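Fanconi-associated nuclease 1 homolog (Pseudomonas aeruginosa, PDB 5Y7Q) is a bacterial homolog of Fanconi-associated nuclease 1, with helix-turn-helix, SAP and VRR-NUC regions, modelled here with nucleic acid. Local coordinates at residues Lys281-Phe286 with Tyr303-His308; Gly310-Ala315 with Ala338-Ala343; Arg314-Leu319 with His329-Glu334. All blocks are in the same frame, centred on the assembly; numbering follows the deposited sequence.

Contact 1: Lys281-Phe286 with Tyr303-His308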
loop_
_atom_site.group_PDB
_atom_site.type_symbol
_atom_site.label_atom_id
_atom_site.label_comp_id
_atom_site.label_asym_id
_atom_site.label_seq_id
_atom_site.Cartn_x
_atom_site.Cartn_y
_atom_site.Cartn_z
ATOM N N LYS A 281 -10.218 6.502 6.128
ATOM C CA LYS A 281 -9.806 5.107 6.070
ATOM C C LYS A 281 -9.747 4.510 7.468
ATOM O O LYS A 281 -10.231 3.392 7.706
ATOM C CB LYS A 281 -8.449 4.991 5.365
ATOM C CG LYS A 281 -7.959 3.550 5.192
ATOM C CD LYS A 281 -6.597 3.469 4.477
ATOM C CE LYS A 281 -6.161 2.010 4.206
ATOM N NZ LYS A 281 -4.728 1.892 3.767
ATOM N N LEU A 282 -9.189 5.263 8.417
ATOM C CA LEU A 282 -9.020 4.728 9.762
ATOM C C LEU A 282 -10.369 4.425 10.408
ATOM O O LEU A 282 -10.587 3.330 10.946
ATOM C CB LEU A 282 -8.218 5.726 10.579
ATOM C CG LEU A 282 -7.687 5.380 11.937
ATOM C CD1 LEU A 282 -6.642 4.338 11.777
ATOM C CD2 LEU A 282 -7.102 6.650 12.475
ATOM N N LEU A 283 -11.294 5.386 10.356
ATOM C CA LEU A 283 -12.666 5.117 10.778
ATOM C C LEU A 283 -13.195 3.838 10.150
ATOM O O LEU A 283 -13.789 2.990 10.834
ATOM C CB LEU A 283 -13.575 6.281 10.401
ATOM C CG LEU A 283 -13.378 7.489 11.293
ATOM C CD1 LEU A 283 -14.306 8.587 10.822
ATOM C CD2 LEU A 283 -13.665 7.109 12.727
ATOM N N PHE A 284 -12.992 3.687 8.838
ATOM C CA PHE A 284 -13.455 2.487 8.147
ATOM C C PHE A 284 -12.971 1.223 8.862
ATOM O O PHE A 284 -13.779 0.378 9.270
ATOM C CB PHE A 284 -12.983 2.530 6.684
ATOM C CG PHE A 284 -13.660 1.533 5.773
ATOM C CD1 PHE A 284 -14.916 1.784 5.265
ATOM C CD2 PHE A 284 -13.012 0.368 5.393
ATOM C CE1 PHE A 284 -15.526 0.873 4.429
ATOM C CE2 PHE A 284 -13.612 -0.546 4.563
ATOM C CZ PHE A 284 -14.868 -0.300 4.077
ATOM N N GLN A 285 -11.656 1.098 9.069
ATOM C CA GLN A 285 -11.155 -0.123 9.689
ATOM C C GLN A 285 -11.718 -0.307 11.095
ATOM O O GLN A 285 -12.027 -1.438 11.504
ATOM C CB GLN A 285 -9.635 -0.112 9.713
ATOM C CG GLN A 285 -9.050 0.450 8.447
ATOM C CD GLN A 285 -7.885 -0.354 7.931
ATOM O OE1 GLN A 285 -7.086 0.149 7.144
ATOM N NE2 GLN A 285 -7.778 -1.616 8.368
ATOM N N PHE A 286 -11.860 0.791 11.851
ATOM C CA PHE A 286 -12.507 0.691 13.159
ATOM C C PHE A 286 -13.853 -0.000 13.024
ATOM O O PHE A 286 -14.165 -0.948 13.759
ATOM C CB PHE A 286 -12.701 2.073 13.783
ATOM C CG PHE A 286 -11.440 2.707 14.265
ATOM C CD1 PHE A 286 -10.233 2.041 14.181
ATOM C CD2 PHE A 286 -11.465 3.980 14.819
ATOM C CE1 PHE A 286 -9.081 2.633 14.634
ATOM C CE2 PHE A 286 -10.317 4.582 15.272
ATOM C CZ PHE A 286 -9.120 3.906 15.180
ATOM N N TYR A 303 -19.031 3.600 10.117
ATOM C CA TYR A 303 -19.172 3.629 8.656
ATOM C C TYR A 303 -19.912 4.885 8.178
ATOM O O TYR A 303 -19.517 5.511 7.185
ATOM C CB TYR A 303 -19.918 2.389 8.159
ATOM C CG TYR A 303 -19.146 1.087 8.126
ATOM C CD1 TYR A 303 -17.864 1.013 7.564
ATOM C CD2 TYR A 303 -19.719 -0.087 8.622
ATOM C CE1 TYR A 303 -17.169 -0.201 7.513
ATOM C CE2 TYR A 303 -19.031 -1.286 8.586
ATOM C CZ TYR A 303 -17.763 -1.339 8.034
ATOM O OH TYR A 303 -17.113 -2.547 7.999
ATOM N N ARG A 304 -20.997 5.262 8.863
ATOM C CA ARG A 304 -21.793 6.399 8.418
ATOM C C ARG A 304 -21.037 7.709 8.513
ATOM O O ARG A 304 -21.285 8.613 7.711
ATOM C CB ARG A 304 -23.102 6.481 9.194
ATOM C CG ARG A 304 -24.208 5.700 8.495
ATOM C CD ARG A 304 -25.466 6.491 8.366
ATOM N NE ARG A 304 -26.462 5.943 9.267
ATOM C CZ ARG A 304 -27.708 6.385 9.344
ATOM N NH1 ARG A 304 -28.093 7.395 8.560
ATOM N NH2 ARG A 304 -28.559 5.820 10.203
ATOM N N GLN A 305 -20.096 7.846 9.443
ATOM C CA GLN A 305 -19.343 9.103 9.473
ATOM C C GLN A 305 -18.078 9.067 8.608
ATOM O O GLN A 305 -17.257 9.982 8.693
ATOM C CB GLN A 305 -19.026 9.525 10.910
ATOM C CG GLN A 305 -17.914 8.816 11.592
ATOM C CD GLN A 305 -18.038 8.955 13.090
ATOM O OE1 GLN A 305 -17.103 9.408 13.765
ATOM N NE2 GLN A 305 -19.206 8.583 13.627
ATOM N N SER A 306 -17.899 8.036 7.793
ATOM C CA SER A 306 -16.770 7.940 6.878
ATOM C C SER A 306 -17.216 8.087 5.422
ATOM O O SER A 306 -18.218 7.490 5.000
ATOM C CB SER A 306 -16.054 6.602 7.069
ATOM O OG SER A 306 -15.131 6.381 6.022
ATOM N N SER A 307 -16.468 8.884 4.653
ATOM C CA SER A 307 -16.679 9.033 3.213
ATOM C C SER A 307 -15.808 8.080 2.399
ATOM O O SER A 307 -15.748 8.198 1.170
ATOM C CB SER A 307 -16.437 10.486 2.771
ATOM O OG SER A 307 -15.093 10.894 2.968
ATOM N N HIS A 308 -15.112 7.169 3.069
ATOM C CA HIS A 308 -14.294 6.166 2.401
ATOM C C HIS A 308 -15.117 5.418 1.350
ATOM O O HIS A 308 -16.307 5.148 1.567
ATOM C CB HIS A 308 -13.740 5.194 3.447
ATOM C CG HIS A 308 -12.708 4.250 2.919
ATOM N ND1 HIS A 308 -11.381 4.598 2.787
ATOM C CD2 HIS A 308 -12.805 2.968 2.496
ATOM C CE1 HIS A 308 -10.708 3.572 2.299
ATOM N NE2 HIS A 308 -11.549 2.570 2.111
#
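Phe284 and His308 both swing CG anti to their own backbone N (chi1 -166° for Phe284), and this brings the imidazole onto one face of the phenyl ring. His308 CD2 sits over the centre of that face, 3.7 Å from Phe284 CG. The two ring planes meet obliquely, at 36°. Tyr303 comes to the opposite face. Its edge is presented to Phe284 off-centre, with Tyr303 CE1 3.7 Å from Phe284 CE1 and the ring planes at 63°, an offset edge-to-face pair. Phe284 is thus the middle member of a three-ring aromatic cluster.

Aliphatic carbons of the first helix complete the contact. Lys281 runs alongside His308, its extended chain pointing the same way as the imidazole, and Lys281 CB lies 3.9 Å from His308 ND1. Leu283 CD1 rests 3.7 Å from Gln305 CG, with the two side chains nearly at right angles, and Leu283 CB faces Ser306 CB.

The first segment is part of helix 273-292; the second holds the end of helix 296-304 and the chain that leaves it at Gln305 to run back along the first. Ser306 shapes this exit: its OG accepts from His308 N at 3.1 Å, an ST turn, and also hydrogen-bonds to Val280 O. That ties the turn to the backbone of the helix it lies against. Tyr303 is steadied at its far end, where OH hydrogen-bonds to Glu291, and its ring also packs on helix 311-321.

Between the segments themselves the chemistry is that of ring faces, ring edges and aliphatic carbons. Phe284, gripped on both faces, is probably held in its tilt by shape, while a polar tether at this corner comes from Ser306 just beside it.

Contact 2: Gly310-Ala315 with Ala338-Ala343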
loop_
_atom_site.group_PDB
_atom_site.type_symbol
_atom_site.label_atom_id
_atom_site.label_comp_id
_atom_site.label_asym_id
_atom_site.label_seq_id
_atom_site.Cartn_x
_atom_site.Cartn_y
_atom_site.Cartn_z
ATOM N N GLY A 310 -17.123 2.801 -0.612
ATOM C CA GLY A 310 -17.728 1.561 -0.160
ATOM C C GLY A 310 -18.226 1.555 1.276
ATOM O O GLY A 310 -18.794 0.543 1.707
ATOM N N ALA A 311 -18.063 2.660 2.019
ATOM C CA ALA A 311 -18.481 2.717 3.415
ATOM C C ALA A 311 -19.996 2.809 3.582
ATOM O O ALA A 311 -20.557 2.155 4.466
ATOM C CB ALA A 311 -17.811 3.900 4.117
ATOM N N ARG A 312 -20.676 3.643 2.790
ATOM C CA ARG A 312 -22.132 3.735 2.893
ATOM C C ARG A 312 -22.781 2.360 2.786
ATOM O O ARG A 312 -23.661 2.001 3.582
ATOM C CB ARG A 312 -22.661 4.658 1.801
ATOM C CG ARG A 312 -24.030 5.232 2.047
ATOM C CD ARG A 312 -24.627 5.552 0.706
ATOM N NE ARG A 312 -24.813 6.973 0.417
ATOM C CZ ARG A 312 -24.828 7.498 -0.809
ATOM N NH1 ARG A 312 -24.640 6.742 -1.881
ATOM N NH2 ARG A 312 -25.011 8.800 -0.965
ATOM N N LEU A 313 -22.342 1.575 1.806
ATOM C CA LEU A 313 -22.816 0.204 1.652
ATOM C C LEU A 313 -22.617 -0.597 2.930
ATOM O O LEU A 313 -23.531 -1.289 3.397
ATOM C CB LEU A 313 -22.065 -0.446 0.498
ATOM C CG LEU A 313 -22.801 -1.311 -0.484
ATOM C CD1 LEU A 313 -24.185 -0.808 -0.617
ATOM C CD2 LEU A 313 -22.046 -1.197 -1.802
ATOM N N ARG A 314 -21.412 -0.529 3.504
ATOM C CA ARG A 314 -21.158 -1.266 4.736
ATOM C C ARG A 314 -22.048 -0.774 5.877
ATOM O O ARG A 314 -22.372 -1.543 6.785
ATOM C CB ARG A 314 -19.681 -1.172 5.125
ATOM C CG ARG A 314 -18.653 -1.598 4.062
ATOM C CD ARG A 314 -18.956 -2.961 3.442
ATOM N NE ARG A 314 -19.410 -3.960 4.411
ATOM C CZ ARG A 314 -20.075 -5.068 4.086
ATOM N NH1 ARG A 314 -20.377 -5.330 2.805
ATOM N NH2 ARG A 314 -20.447 -5.909 5.048
ATOM N N ALA A 315 -22.471 0.487 5.851
ATOM C CA ALA A 315 -23.375 0.956 6.891
ATOM C C ALA A 315 -24.780 0.381 6.698
ATOM O O ALA A 315 -25.408 -0.075 7.664
ATOM C CB ALA A 315 -23.393 2.488 6.926
ATOM N N ALA A 338 -28.418 8.754 -5.600
ATOM C CA ALA A 338 -27.169 9.243 -6.195
ATOM C C ALA A 338 -25.987 8.349 -5.828
ATOM O O ALA A 338 -25.192 8.677 -4.939
ATOM C CB ALA A 338 -26.906 10.690 -5.778
ATOM N N PRO A 339 -25.815 7.222 -6.522
ATOM C CA PRO A 339 -24.762 6.267 -6.131
ATOM C C PRO A 339 -23.358 6.846 -6.253
ATOM O O PRO A 339 -23.090 7.733 -7.065
ATOM C CB PRO A 339 -24.954 5.096 -7.102
ATOM C CG PRO A 339 -26.299 5.299 -7.722
ATOM C CD PRO A 339 -26.557 6.773 -7.708
ATOM N N GLU A 340 -22.456 6.312 -5.422
ATOM C CA GLU A 340 -21.072 6.762 -5.377
ATOM C C GLU A 340 -20.236 6.165 -6.497
ATOM O O GLU A 340 -19.294 6.807 -6.971
ATOM C CB GLU A 340 -20.438 6.392 -4.031
ATOM C CG GLU A 340 -20.999 7.136 -2.815
ATOM C CD GLU A 340 -20.337 6.742 -1.482
ATOM O OE1 GLU A 340 -19.564 5.744 -1.432
ATOM O OE2 GLU A 340 -20.612 7.452 -0.482
ATOM N N SER A 341 -20.551 4.943 -6.912
ATOM C CA SER A 341 -19.725 4.191 -7.844
ATOM C C SER A 341 -20.592 3.128 -8.494
ATOM O O SER A 341 -21.754 2.931 -8.125
ATOM C CB SER A 341 -18.539 3.548 -7.131
ATOM O OG SER A 341 -18.985 2.746 -6.049
ATOM N N ASP A 342 -20.002 2.407 -9.449
ATOM C CA ASP A 342 -20.715 1.270 -10.013
ATOM C C ASP A 342 -20.773 0.129 -9.017
ATOM O O ASP A 342 -21.776 -0.595 -8.965
ATOM C CB ASP A 342 -20.063 0.827 -11.322
ATOM C CG ASP A 342 -20.384 1.772 -12.481
ATOM O OD1 ASP A 342 -19.642 1.768 -13.494
ATOM O OD2 ASP A 342 -21.382 2.525 -12.369
ATOM N N ALA A 343 -19.730 -0.014 -8.191
ATOM C CA ALA A 343 -19.765 -0.996 -7.108
ATOM C C ALA A 343 -20.951 -0.754 -6.191
ATOM O O ALA A 343 -21.599 -1.702 -5.723
ATOM C CB ALA A 343 -18.467 -0.955 -6.312
#
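Two helix starts face each other here, the first turn of helix 311-321 and the lead-in to helix 342-358, with Arg312 of one and Glu340 of the other reaching toward each other. Glu340, extended beyond CG, brings its carboxylate over one face of the Arg312 guanidinium, with OE2 above the centre of the group. The planes of the two groups are 32° apart. At 4.3 Å from Arg312 NE to Glu340 OE2, and with the oxygen well out of the guanidinium plane, the pair is an attraction of charges and not a salt bridge. Arg312 CG stands anti to the backbone N and the chain bends at chi3, which carries NH1 to the backbone of the opposite segment. There Arg312 NH1 lies 3.7 Å from Ala338 O, the carbonyl oxygen being at the edge of the guanidinium and in its plane, and 3.8 Å from Glu340 CG.

The true ionic partner of Arg312 NH1 is Glu344, in the first turn of helix 342-358, and the same OE2 of Glu344 also takes the backbone N of Glu340. Both helices begin here. Ser341 caps helix 342-358 with its OG, which bonds to Glu344 N; Gly310 stands at the N-cap position of helix 311-321 without a side chain, at a positive phi where a CB would jam against the carbonyl O of the residue before.

Around these charges the contact is thin and close to the surface. Glu340 OE1 comes to 3.9 Å from Gly310 N. Farther along, Leu313 CD2 approaches Ala343 O at 4.0 Å, and the same leucine packs on Leu348 and Leu351 of helix 342-358.

Contact 3: Arg314-Leu319 with His329-Glu334. With nucleotides of chain D.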
loop_
_atom_site.group_PDB
_atom_site.type_symbol
_atom_site.label_atom_id
_atom_site.label_comp_id
_atom_site.label_asym_id
_atom_site.label_seq_id
_atom_site.Cartn_x
_atom_site.Cartn_y
_atom_site.Cartn_z
ATOM N N ARG A 314 -21.412 -0.529 3.504
ATOM C CA ARG A 314 -21.158 -1.266 4.736
ATOM C C ARG A 314 -22.048 -0.774 5.877
ATOM O O ARG A 314 -22.372 -1.543 6.785
ATOM C CB ARG A 314 -19.681 -1.172 5.125
ATOM C CG ARG A 314 -18.653 -1.598 4.062
ATOM C CD ARG A 314 -18.956 -2.961 3.442
ATOM N NE ARG A 314 -19.410 -3.960 4.411
ATOM C CZ ARG A 314 -20.075 -5.068 4.086
ATOM N NH1 ARG A 314 -20.377 -5.330 2.805
ATOM N NH2 ARG A 314 -20.447 -5.909 5.048
ATOM N N ALA A 315 -22.471 0.487 5.851
ATOM C CA ALA A 315 -23.375 0.956 6.891
ATOM C C ALA A 315 -24.780 0.381 6.698
ATOM O O ALA A 315 -25.408 -0.075 7.664
ATOM C CB ALA A 315 -23.393 2.488 6.926
ATOM N N ILE A 316 -25.301 0.397 5.460
ATOM C CA ILE A 316 -26.592 -0.256 5.204
ATOM C C ILE A 316 -26.545 -1.705 5.668
ATOM O O ILE A 316 -27.392 -2.169 6.448
ATOM C CB ILE A 316 -26.970 -0.173 3.713
ATOM C CG1 ILE A 316 -27.050 1.278 3.259
ATOM C CG2 ILE A 316 -28.284 -0.872 3.469
ATOM C CD1 ILE A 316 -26.747 1.474 1.805
ATOM N N ARG A 317 -25.533 -2.438 5.209
ATOM C CA ARG A 317 -25.438 -3.841 5.576
ATOM C C ARG A 317 -25.306 -4.018 7.086
ATOM O O ARG A 317 -25.859 -4.974 7.639
ATOM C CB ARG A 317 -24.269 -4.490 4.834
ATOM C CG ARG A 317 -24.028 -5.947 5.193
ATOM C CD ARG A 317 -25.266 -6.836 5.005
ATOM N NE ARG A 317 -25.031 -8.194 5.507
ATOM C CZ ARG A 317 -25.984 -9.103 5.702
ATOM N NH1 ARG A 317 -27.248 -8.811 5.434
ATOM N NH2 ARG A 317 -25.674 -10.308 6.167
ATOM N N SER A 318 -24.613 -3.104 7.781
ATOM C CA SER A 318 -24.525 -3.226 9.235
ATOM C C SER A 318 -25.877 -3.005 9.897
ATOM O O SER A 318 -26.250 -3.750 10.808
ATOM C CB SER A 318 -23.502 -2.250 9.808
ATOM O OG SER A 318 -22.184 -2.689 9.557
ATOM N N LEU A 319 -26.624 -1.984 9.465
ATOM C CA LEU A 319 -27.960 -1.793 10.015
ATOM C C LEU A 319 -28.800 -3.045 9.814
ATOM O O LEU A 319 -29.438 -3.540 10.758
ATOM C CB LEU A 319 -28.630 -0.573 9.392
ATOM C CG LEU A 319 -28.126 0.803 9.847
ATOM C CD1 LEU A 319 -28.352 1.890 8.800
ATOM C CD2 LEU A 319 -28.723 1.210 11.204
ATOM N N HIS A 329 -33.226 0.493 5.071
ATOM C CA HIS A 329 -33.998 0.803 3.875
ATOM C C HIS A 329 -33.882 2.268 3.506
ATOM O O HIS A 329 -33.669 2.598 2.338
ATOM C CB HIS A 329 -35.463 0.455 4.094
ATOM C CG HIS A 329 -36.321 0.718 2.899
ATOM N ND1 HIS A 329 -36.934 1.928 2.678
ATOM C CD2 HIS A 329 -36.652 -0.065 1.846
ATOM C CE1 HIS A 329 -37.622 1.878 1.552
ATOM N NE2 HIS A 329 -37.467 0.678 1.025
ATOM N N ALA A 330 -34.069 3.161 4.488
ATOM C CA ALA A 330 -33.973 4.599 4.248
ATOM C C ALA A 330 -32.636 4.963 3.624
ATOM O O ALA A 330 -32.571 5.649 2.591
ATOM C CB ALA A 330 -34.163 5.360 5.550
ATOM N N LEU A 331 -31.556 4.493 4.239
ATOM C CA LEU A 331 -30.231 4.786 3.731
ATOM C C LEU A 331 -30.056 4.206 2.340
ATOM O O LEU A 331 -29.491 4.853 1.455
ATOM C CB LEU A 331 -29.181 4.243 4.698
ATOM C CG LEU A 331 -27.738 4.621 4.386
ATOM C CD1 LEU A 331 -27.612 6.114 4.070
ATOM C CD2 LEU A 331 -26.869 4.231 5.551
ATOM N N ALA A 332 -30.565 3.001 2.119
ATOM C CA ALA A 332 -30.489 2.412 0.788
ATOM C C ALA A 332 -31.220 3.262 -0.254
ATOM O O ALA A 332 -30.757 3.399 -1.394
ATOM C CB ALA A 332 -31.049 0.990 0.821
ATOM N N ARG A 333 -32.363 3.845 0.102
ATOM C CA ARG A 333 -33.051 4.670 -0.888
ATOM C C ARG A 333 -32.283 5.961 -1.142
ATOM O O ARG A 333 -32.136 6.394 -2.302
ATOM C CB ARG A 333 -34.474 4.968 -0.441
ATOM C CG ARG A 333 -35.464 3.893 -0.756
ATOM C CD ARG A 333 -36.877 4.445 -0.677
ATOM N NE ARG A 333 -36.950 5.821 -1.158
ATOM C CZ ARG A 333 -37.106 6.156 -2.436
ATOM N NH1 ARG A 333 -37.206 5.187 -3.356
ATOM N NH2 ARG A 333 -37.154 7.447 -2.788
ATOM N N GLU A 334 -31.786 6.573 -0.060
ATOM C CA GLU A 334 -30.876 7.710 -0.150
ATOM C C GLU A 334 -29.738 7.406 -1.115
ATOM O O GLU A 334 -29.507 8.141 -2.081
ATOM C CB GLU A 334 -30.350 8.022 1.253
ATOM C CG GLU A 334 -29.557 9.290 1.447
ATOM C CD GLU A 334 -29.145 9.447 2.914
ATOM O OE1 GLU A 334 -29.925 8.983 3.785
ATOM O OE2 GLU A 334 -28.044 9.996 3.192
ATOM P P DA D 3 -21.854 -10.591 5.129
ATOM O OP1 DA D 3 -22.448 -9.581 6.024
ATOM O OP2 DA D 3 -20.999 -10.099 4.028
ATOM O "O5'" DA D 3 -21.016 -11.659 5.987
ATOM C "C5'" DA D 3 -21.653 -12.367 7.056
ATOM C "C4'" DA D 3 -20.678 -13.221 7.858
ATOM O "O4'" DA D 3 -20.009 -14.158 6.999
ATOM C "C3'" DA D 3 -19.554 -12.487 8.547
ATOM O "O3'" DA D 3 -19.082 -13.310 9.599
ATOM C "C2'" DA D 3 -18.528 -12.375 7.421
ATOM C "C1'" DA D 3 -18.661 -13.756 6.806
ATOM N N9 DA D 3 -18.437 -13.831 5.383
ATOM C C8 DA D 3 -19.013 -13.067 4.408
ATOM N N7 DA D 3 -18.672 -13.421 3.196
ATOM C C5 DA D 3 -17.843 -14.516 3.393
ATOM C C6 DA D 3 -17.152 -15.353 2.504
ATOM N N6 DA D 3 -17.200 -15.204 1.180
ATOM N N1 DA D 3 -16.407 -16.356 3.034
ATOM C C2 DA D 3 -16.368 -16.499 4.364
ATOM N N3 DA D 3 -16.974 -15.773 5.297
ATOM C C4 DA D 3 -17.705 -14.789 4.736
ATOM P P DA D 2 -25.112 -10.565 -0.463
ATOM O OP1 DA D 2 -25.424 -9.224 0.079
ATOM O OP2 DA D 2 -24.181 -10.644 -1.606
ATOM O "O5'" DA D 2 -24.512 -11.484 0.702
ATOM C "C5'" DA D 2 -25.365 -12.017 1.726
ATOM C "C4'" DA D 2 -24.540 -12.457 2.909
ATOM O "O4'" DA D 2 -23.951 -13.754 2.624
ATOM C "C3'" DA D 2 -23.363 -11.525 3.205
ATOM O "O3'" DA D 2 -23.112 -11.439 4.586
ATOM C "C2'" DA D 2 -22.217 -12.208 2.498
ATOM C "C1'" DA D 2 -22.547 -13.654 2.742
ATOM N N9 DA D 2 -21.902 -14.487 1.757
ATOM C C8 DA D 2 -21.913 -14.316 0.401
ATOM N N7 DA D 2 -21.192 -15.193 -0.244
ATOM C C5 DA D 2 -20.650 -15.971 0.762
ATOM C C6 DA D 2 -19.795 -17.078 0.740
ATOM N N6 DA D 2 -19.317 -17.609 -0.382
ATOM N N1 DA D 2 -19.450 -17.622 1.919
ATOM C C2 DA D 2 -19.934 -17.089 3.047
ATOM N N3 DA D 2 -20.745 -16.050 3.193
ATOM C C4 DA D 2 -21.068 -15.535 2.001
#
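Leu331 is the bump, and Ala315, Ile316 and Leu319 make the three-sided hollow that receives it. Leu331 CG meets Ile316 CG1 at 3.6 Å, the two side chains slanting past one another. Leu331 CD2 also touches Ile316 CG1, and lies 4.1 Å from Ala315 CB and 4.3 Å from Leu319 CD1. Ile316 is a bump in return: its CD1 reaches 4.0 Å from Ala332 CA, using the small alanine as a shallow dent. The axes of the two near-antiparallel helix segments approach to 9.2 Å, at 159° between their directions. Helix 342-358 closes over Ile316 through Leu348, Leu351 and Leu355.

On helix 311-321, Arg317 turns from this greasy side to the nucleotides of chain D. A bend at chi2 (55°) brings its guanidinium edge to OP1 of DA3 of chain D, which lies in the guanidinium plane and accepts from Arg317 NE at 3.0 Å and 161°. NH2 makes two weak bonds, to the same OP1 and to O3' of DA2 of chain D, and NH1 is salt-bridged to Glu320.

The chemistry gives the helix two unlike sides: interlocking hydrocarbon seats it against its neighbour, while the turned-out arginine meets phosphate charge.

Running from the N terminus, helix 273-292 turns into helix 296-304, and contact 1 closes that 16-residue loop as the chain folds back along the first helix. Contact 2 opens soon after and spans 22 residues, joining the start of helix 311-321 to the start of helix 342-358. Contacts 2 and 3 start from the same stretch, sharing Arg314 and Ala315, and contact 3 closes first, inside the span of contact 2; Arg312 packs on Leu331 between them. Contact 1 stands in series with both, yet touches them, Tyr303 packing on Arg314, Ala315 and Ser318 and Phe284 on Ala311. Helix 311-321 thus touches helices 273-292, 296-304, 325-337 and 342-358.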